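Local coordinates for DNA damage response protein Rtt109, putative (PDB 5ZB9) that probably transfers the acetyl group of acetyl-CoA to lysine side chains of histone H3, in work linked to DNA replication and the DNA damage response, at residues W301-M304 / S305-Q308. Sequence-based numbering, arbitrary orientation.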
loop_
_atom_site.group_PDB
_atom_site.type_symbol
_atom_site.label_atom_id
_atom_site.label_comp_id
_atom_site.label_asym_id
_atom_site.label_seq_id
_atom_site.Cartn_x
_atom_site.Cartn_y
_atom_site.Cartn_z
ATOM N N TRP A 301 -8.197 -17.730 6.607
ATOM C CA TRP A 301 -8.854 -17.057 5.484
ATOM C C TRP A 301 -10.334 -17.437 5.399
ATOM O O TRP A 301 -11.177 -16.609 5.029
ATOM C CB TRP A 301 -8.156 -17.363 4.150
ATOM C CG TRP A 301 -6.761 -16.809 4.048
ATOM C CD1 TRP A 301 -5.617 -17.519 3.841
ATOM C CD2 TRP A 301 -6.361 -15.433 4.168
ATOM N NE1 TRP A 301 -4.530 -16.676 3.821
ATOM C CE2 TRP A 301 -4.958 -15.392 4.024
ATOM C CE3 TRP A 301 -7.052 -14.236 4.383
ATOM C CZ2 TRP A 301 -4.232 -14.202 4.089
ATOM C CZ3 TRP A 301 -6.331 -13.053 4.449
ATOM C CH2 TRP A 301 -4.935 -13.047 4.300
ATOM N N GLU A 302 -10.656 -18.679 5.746
ATOM C CA GLU A 302 -12.047 -19.102 5.732
ATOM C C GLU A 302 -12.836 -18.342 6.777
ATOM O O GLU A 302 -13.921 -17.834 6.502
ATOM C CB GLU A 302 -12.181 -20.597 5.983
ATOM C CG GLU A 302 -13.609 -21.085 5.799
ATOM C CD GLU A 302 -13.891 -22.405 6.504
ATOM O OE1 GLU A 302 -12.926 -23.059 6.977
ATOM O OE2 GLU A 302 -15.087 -22.775 6.594
ATOM N N MET A 303 -12.285 -18.249 7.980
ATOM C CA MET A 303 -13.003 -17.593 9.066
ATOM C C MET A 303 -13.004 -16.069 8.915
ATOM O O MET A 303 -13.847 -15.389 9.503
ATOM C CB MET A 303 -12.411 -18.006 10.414
ATOM C CG MET A 303 -12.634 -19.478 10.753
ATOM S SD MET A 303 -14.392 -19.912 10.886
ATOM C CE MET A 303 -14.631 -20.832 9.374
ATOM N N MET A 304 -12.070 -15.534 8.127
ATOM C CA MET A 304 -12.097 -14.107 7.805
ATOM C C MET A 304 -13.418 -13.755 7.148
ATOM O O MET A 304 -13.995 -12.708 7.425
ATOM C CB MET A 304 -10.941 -13.711 6.879
ATOM C CG MET A 304 -9.863 -12.850 7.535
ATOM S SD MET A 304 -10.461 -11.325 8.291
ATOM C CE MET A 304 -10.790 -10.309 6.861
ATOM N N SER A 305 -13.904 -14.651 6.291
ATOM C CA SER A 305 -15.132 -14.411 5.542
ATOM C C SER A 305 -16.379 -14.281 6.410
ATOM O O SER A 305 -17.435 -13.915 5.897
ATOM C CB SER A 305 -15.359 -15.526 4.528
ATOM O OG SER A 305 -15.779 -16.701 5.182
ATOM N N PHE A 306 -16.269 -14.582 7.706
ATOM C CA PHE A 306 -17.409 -14.455 8.617
ATOM C C PHE A 306 -17.299 -13.244 9.533
ATOM O O PHE A 306 -18.204 -12.960 10.311
ATOM C CB PHE A 306 -17.573 -15.727 9.452
ATOM C CG PHE A 306 -17.915 -16.933 8.632
ATOM C CD1 PHE A 306 -16.937 -17.845 8.275
ATOM C CD2 PHE A 306 -19.211 -17.135 8.186
ATOM C CE1 PHE A 306 -17.246 -18.948 7.510
ATOM C CE2 PHE A 306 -19.528 -18.235 7.417
ATOM C CZ PHE A 306 -18.544 -19.143 7.079
ATOM N N ARG A 307 -16.186 -12.536 9.434
ATOM C CA ARG A 307 -15.996 -11.304 10.173
ATOM C C ARG A 307 -16.910 -10.220 9.617
ATOM O O ARG A 307 -17.404 -10.337 8.508
ATOM C CB ARG A 307 -14.536 -10.867 10.102
ATOM C CG ARG A 307 -13.570 -11.897 10.653
ATOM C CD ARG A 307 -13.571 -11.866 12.162
ATOM N NE ARG A 307 -12.993 -10.630 12.671
ATOM C CZ ARG A 307 -12.827 -10.370 13.960
ATOM N NH1 ARG A 307 -13.206 -11.267 14.863
ATOM N NH2 ARG A 307 -12.289 -9.217 14.348
ATOM N N GLN A 308 -17.117 -9.162 10.391
ATOM C CA GLN A 308 -18.030 -8.103 10.007
ATOM C C GLN A 308 -17.678 -7.488 8.644
ATOM O O GLN A 308 -18.560 -7.217 7.830
ATOM C CB GLN A 308 -18.048 -7.024 11.093
ATOM C CG GLN A 308 -19.188 -6.027 10.968
ATOM C CD GLN A 308 -18.877 -4.883 10.009
ATOM O OE1 GLN A 308 -17.768 -4.334 10.012
ATOM N NE2 GLN A 308 -19.855 -4.523 9.180
#
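Met303 and Phe306 meet in a Met-aromatic contact at the C-terminal end of helix 297-304 of this histone acetyltransferase, where successive i to i+3 backbone bonds lead through a type I turn into the loop before strand 317-324. Ser305 N reaches Glu302 O at 3.2 Å, Phe306 N follows to Met303 O, and the turn from Met304 to Arg307 closes with Arg307 N to Met304 O at 3.0 Å. The oxygen of Glu302 is gripped twice, since Ser305 OG, held at chi1 74° between backbone N and carbonyl carbon, also donates to it, nearly in line with the C=O.

Along Arg307, CB lies 3.3 Å from Met304 O. CG stays beside that oxygen and comes 3.9 Å from Met304 SD. Bends at chi2 and chi3 then lead the chain away, and the guanidinium NH2 forms a salt bridge with Asp270 on helix 266-272, whose Phe267 packs against Met303, Met304 and Arg307. On Met303, chi2 of -62° sets the sulfur obliquely beside the Phe306 ring, with SD 4.2 Å from Phe306 CD1. Chi3 then turns the terminal methyl toward the ring, bringing Met303 CE to 3.7 Å from Phe306 CE1.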